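Local coordinates for protein glcnac-alpha-1,4-gal-releasing endo-beta-galactosidase (PDB 1UPS) that probably hydrolyses internal beta-galactosidic bonds of glycans to release the disaccharide GlcNAc-alpha-1,4-Gal, and carries a bound calcium ion, at residues R45-T49 and W121-T125; I98-D102 and M246-L250. All blocks are in the same frame, centred on the assembly; numbering follows the deposited sequence. Where two conformers were deposited one is given.

Contact 1 (R45-T49 and W121-T125); sequences REKWT and WRGYT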
# COMPACT_ATOMS: atom_id res chain seq x y z
N ARG A 45 -1.72 -26.46 7.62
CA ARG A 45 -3.17 -26.34 7.50
C ARG A 45 -3.84 -25.71 8.72
O ARG A 45 -5.06 -25.50 8.75
CB ARG A 45 -3.78 -27.70 7.13
CG ARG A 45 -3.30 -28.15 5.75
CD ARG A 45 -4.08 -29.29 5.14
NE ARG A 45 -3.53 -29.66 3.84
CZ ARG A 45 -3.87 -29.09 2.68
NH1 ARG A 45 -4.78 -28.11 2.65
NH2 ARG A 45 -3.32 -29.50 1.54
N GLU A 46 -3.03 -25.39 9.73
CA GLU A 46 -3.52 -24.58 10.84
C GLU A 46 -3.48 -23.09 10.47
O GLU A 46 -4.10 -22.27 11.15
CB GLU A 46 -2.71 -24.85 12.12
CG GLU A 46 -3.00 -26.21 12.77
CD GLU A 46 -4.47 -26.43 13.10
OE1 GLU A 46 -5.00 -27.52 12.78
OE2 GLU A 46 -5.11 -25.53 13.70
N LYS A 47 -2.79 -22.75 9.38
CA LYS A 47 -2.65 -21.34 8.96
C LYS A 47 -3.34 -21.04 7.63
O LYS A 47 -3.85 -19.92 7.43
CB LYS A 47 -1.16 -20.98 8.84
CG LYS A 47 -0.40 -21.09 10.15
CD LYS A 47 1.08 -20.78 10.02
CE LYS A 47 1.74 -20.82 11.44
NZ LYS A 47 3.22 -20.88 11.40
N TRP A 48 -3.34 -22.02 6.72
CA TRP A 48 -3.78 -21.81 5.33
C TRP A 48 -4.73 -22.89 4.84
O TRP A 48 -4.61 -24.08 5.22
CB TRP A 48 -2.56 -21.82 4.37
CG TRP A 48 -1.51 -20.83 4.74
CD1 TRP A 48 -0.33 -21.09 5.40
CD2 TRP A 48 -1.53 -19.42 4.50
NE1 TRP A 48 0.38 -19.93 5.57
CE2 TRP A 48 -0.34 -18.88 5.05
CE3 TRP A 48 -2.45 -18.55 3.89
CZ2 TRP A 48 -0.02 -17.52 4.98
CZ3 TRP A 48 -2.13 -17.18 3.82
CH2 TRP A 48 -0.93 -16.68 4.37
N THR A 49 -5.64 -22.48 3.96
CA THR A 49 -6.30 -23.41 3.07
C THR A 49 -5.78 -23.24 1.63
O THR A 49 -5.37 -22.14 1.25
CB THR A 49 -7.84 -23.29 3.17
OG1 THR A 49 -8.45 -24.33 2.39
CG2 THR A 49 -8.38 -21.96 2.57
N TRP A 121 -13.75 -20.83 9.14
CA TRP A 121 -12.43 -21.16 9.67
C TRP A 121 -11.48 -19.97 9.47
O TRP A 121 -11.51 -19.30 8.43
CB TRP A 121 -11.90 -22.45 9.01
CG TRP A 121 -10.44 -22.72 9.30
CD1 TRP A 121 -9.92 -23.40 10.38
CD2 TRP A 121 -9.33 -22.30 8.52
NE1 TRP A 121 -8.54 -23.41 10.31
CE2 TRP A 121 -8.15 -22.74 9.17
CE3 TRP A 121 -9.20 -21.59 7.30
CZ2 TRP A 121 -6.87 -22.52 8.65
CZ3 TRP A 121 -7.92 -21.34 6.80
CH2 TRP A 121 -6.77 -21.81 7.47
N ARG A 122 -10.66 -19.69 10.49
CA ARG A 122 -9.78 -18.53 10.45
C ARG A 122 -8.37 -18.97 10.85
O ARG A 122 -8.09 -19.20 12.05
CB ARG A 122 -10.28 -17.41 11.38
CG ARG A 122 -11.75 -17.02 11.14
CD ARG A 122 -12.31 -16.08 12.19
NE ARG A 122 -11.90 -14.68 12.04
CZ ARG A 122 -12.68 -13.73 11.54
NH1 ARG A 122 -12.25 -12.47 11.49
NH2 ARG A 122 -13.90 -14.02 11.07
N GLY A 123 -7.51 -19.12 9.84
CA GLY A 123 -6.10 -19.42 10.05
C GLY A 123 -5.38 -18.24 10.66
O GLY A 123 -4.68 -18.37 11.69
N TYR A 124 -5.53 -17.08 10.02
CA TYR A 124 -5.02 -15.82 10.56
C TYR A 124 -5.83 -14.64 10.05
O TYR A 124 -5.81 -14.33 8.85
CB TYR A 124 -3.54 -15.61 10.23
CG TYR A 124 -2.97 -14.38 10.92
CD1 TYR A 124 -2.84 -14.34 12.31
CD2 TYR A 124 -2.59 -13.25 10.19
CE1 TYR A 124 -2.33 -13.21 12.96
CE2 TYR A 124 -2.09 -12.10 10.82
CZ TYR A 124 -1.96 -12.10 12.21
OH TYR A 124 -1.47 -11.00 12.86
N THR A 125 -6.56 -14.00 10.95
CA THR A 125 -7.26 -12.77 10.63
C THR A 125 -6.90 -11.76 11.71
O THR A 125 -6.87 -12.10 12.91
CB THR A 125 -8.80 -12.98 10.64
OG1 THR A 125 -9.18 -13.57 11.88
CG2 THR A 125 -9.23 -14.02 9.57

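Contact 2 (I98-D102 and M246-L250); sequences IMSFD and MGTIL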
# COMPACT_ATOMS: atom_id res chain seq x y z
N ILE A 98 -3.53 -19.69 -1.94
CA ILE A 98 -3.78 -20.09 -0.56
C ILE A 98 -4.45 -18.93 0.16
O ILE A 98 -4.25 -17.76 -0.22
CB ILE A 98 -2.49 -20.59 0.17
CG1 ILE A 98 -1.45 -19.47 0.33
CG2 ILE A 98 -1.91 -21.80 -0.58
CD1 ILE A 98 -0.30 -19.80 1.31
N MET A 99 -5.25 -19.25 1.19
CA MET A 99 -5.92 -18.19 1.95
C MET A 99 -5.81 -18.48 3.43
O MET A 99 -5.79 -19.64 3.81
CB MET A 99 -7.40 -18.10 1.59
CG MET A 99 -7.72 -18.09 0.09
SD MET A 99 -9.36 -17.47 -0.28
CE MET A 99 -10.40 -18.69 0.67
N SER A 100 -5.74 -17.43 4.25
CA SER A 100 -5.65 -17.59 5.71
C SER A 100 -7.03 -17.70 6.41
O SER A 100 -7.13 -17.50 7.62
CB SER A 100 -4.83 -16.45 6.33
OG SER A 100 -5.58 -15.24 6.37
N PHE A 101 -8.06 -18.05 5.65
CA PHE A 101 -9.44 -18.15 6.16
C PHE A 101 -10.27 -18.97 5.17
O PHE A 101 -9.83 -19.25 4.04
CB PHE A 101 -10.06 -16.74 6.29
CG PHE A 101 -10.19 -16.05 4.96
CD1 PHE A 101 -9.10 -15.35 4.42
CD2 PHE A 101 -11.36 -16.17 4.20
CE1 PHE A 101 -9.19 -14.77 3.14
CE2 PHE A 101 -11.47 -15.58 2.93
CZ PHE A 101 -10.37 -14.87 2.41
N ASP A 102 -11.47 -19.33 5.60
CA ASP A 102 -12.45 -19.98 4.73
C ASP A 102 -13.79 -19.57 5.31
O ASP A 102 -14.12 -19.95 6.43
CB ASP A 102 -12.24 -21.50 4.79
CG ASP A 102 -13.14 -22.27 3.84
OD1 ASP A 102 -13.03 -23.53 3.83
OD2 ASP A 102 -13.97 -21.74 3.07
N MET A 246 -9.09 -8.49 8.76
CA MET A 246 -8.93 -8.87 7.36
C MET A 246 -8.19 -10.19 7.27
O MET A 246 -7.35 -10.50 8.14
CB MET A 246 -8.15 -7.79 6.60
CG MET A 246 -8.89 -6.44 6.52
SD MET A 246 -7.91 -5.17 5.68
CE MET A 246 -8.47 -5.44 3.94
N GLY A 247 -8.51 -10.95 6.22
CA GLY A 247 -7.84 -12.21 5.93
C GLY A 247 -6.88 -12.01 4.78
O GLY A 247 -6.96 -11.00 4.09
N THR A 248 -5.98 -12.98 4.58
CA THR A 248 -4.90 -12.86 3.60
C THR A 248 -5.03 -13.88 2.49
O THR A 248 -5.33 -15.05 2.76
CB THR A 248 -3.53 -13.06 4.33
OG1 THR A 248 -3.34 -11.98 5.25
CG2 THR A 248 -2.34 -12.94 3.33
N ILE A 249 -4.76 -13.45 1.26
CA ILE A 249 -4.68 -14.36 0.11
C ILE A 249 -3.33 -14.18 -0.55
O ILE A 249 -2.87 -13.04 -0.74
CB ILE A 249 -5.82 -14.04 -0.92
CG1 ILE A 249 -7.20 -14.09 -0.22
CG2 ILE A 249 -5.69 -14.97 -2.16
CD1 ILE A 249 -8.39 -13.73 -1.13
N LEU A 250 -2.68 -15.29 -0.90
CA LEU A 250 -1.46 -15.26 -1.69
C LEU A 250 -1.72 -16.13 -2.91
O LEU A 250 -2.03 -17.32 -2.78
CB LEU A 250 -0.27 -15.83 -0.88
CG LEU A 250 0.32 -14.89 0.16
CD1 LEU A 250 1.14 -15.71 1.23
CD2 LEU A 250 1.19 -13.84 -0.50

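Contact 1 (R45-T49 and W121-T125)
Start at Trp121, whose side chain projects toward the loop 45-49 and contributes the largest share of the buried surface. The six-membered end of its indole lies against the backbone: CZ2 is 3.5 Å from Arg45 O, CH2 is 3.5 Å from both Lys47 O and Trp48 C; beyond it, Trp121 CZ3 comes 4.1 Å from the side-chain CB of Thr49. Arg122 points away, and its NE donates to Thr125 OG1 at 2.9 Å; Arg122 also makes a salt bridge with Glu245, and Thr125 OG1 hydrogen-bonds it. The chain comes closest at Gly123, with its CA 4.1 Å from Lys47 CA. Here the loop meets strand 121-122 and the turn after it, at the surface of the GH16 beta-sandwich, and the glycine matters: an ideal CB would sit 2.1 Å from Lys47 O. Instead, Gly123 CA makes a CA-H...O contact of 3.5 Å with that buried Lys47 O. Tyr124 sets off sideways; its ring stacks with Phe34 and OH hydrogen-bonds Asp33. Strand 30-36, which supplies both, also receives Lys47, whose NZ bonds Ser35 O.

Contact 2 (I98-D102 and M246-L250)
This is a buried antiparallel strand pairing at one edge of the six-stranded sheet in the GH16 beta-sandwich, where strand 94-99, outermost within the chain, lies against strand 246-254. Ile98 and Leu250 form a hydrogen-bonded pair, with Ile98 N to Leu250 O at 2.9 Å and Leu250 N to Ile98 O at 3.0 Å. Met99 and Ile249 follow as a non-hydrogen-bonded pair, their CA atoms 4.4 Å apart.

The ladder then changes character at Ser100, whose backbone (phi/psi -87/20) leaves the extended conformation. Ser100 N still donates to Thr248 O at 2.8 Å, but Thr248 N is met by the side chain, Ser100 OG, at 2.9 Å, where a regular strand would offer a carbonyl. The same hydroxyl bonds Tyr124 O.

Past this break Phe101 brings its ring beside Gly247, with CD1 3.7 Å from Gly247 CA; an ideal CB on the glycine would clash with CD1 at 2.4 Å. Phe101 CE1 and Met99 SD each come to 4.0 Å from Ile249, at CG1 and CD1 respectively.

On the other face, Ile98 and Leu250 pack toward strand 73-78 and Leu250 also meets Trp269 of strand 267-279, both in the opposing sheet, while strand 145-152 flanks 246-254 on its far side and brings Trp148 against Thr248 and Leu250.

How the contacts relate
The centres of the two contacts lie about 7 Å apart, on the same side of the chain's centre. Their segments alternate along the chain, 45-49, 98-102, 121-125, 246-250, so the connections cross, all within the GH16 region. Segment 98-102 is the meeting point, touching both segments of contact 1 as well as 246-250: Asp102 N probably bonds Trp121 O (2.8 Å), joining strands 101-102 and 121-122 in a small two-stranded sheet, while Trp48 CE3 packs 3.4 Å from Met99 C. Contact 2 is thus the buried sheet edge, and contact 1 continues outward from it, with Thr49 bonded through its backbone to Met99, so that parts of the chain far apart in sequence meet along one edge of the sandwich.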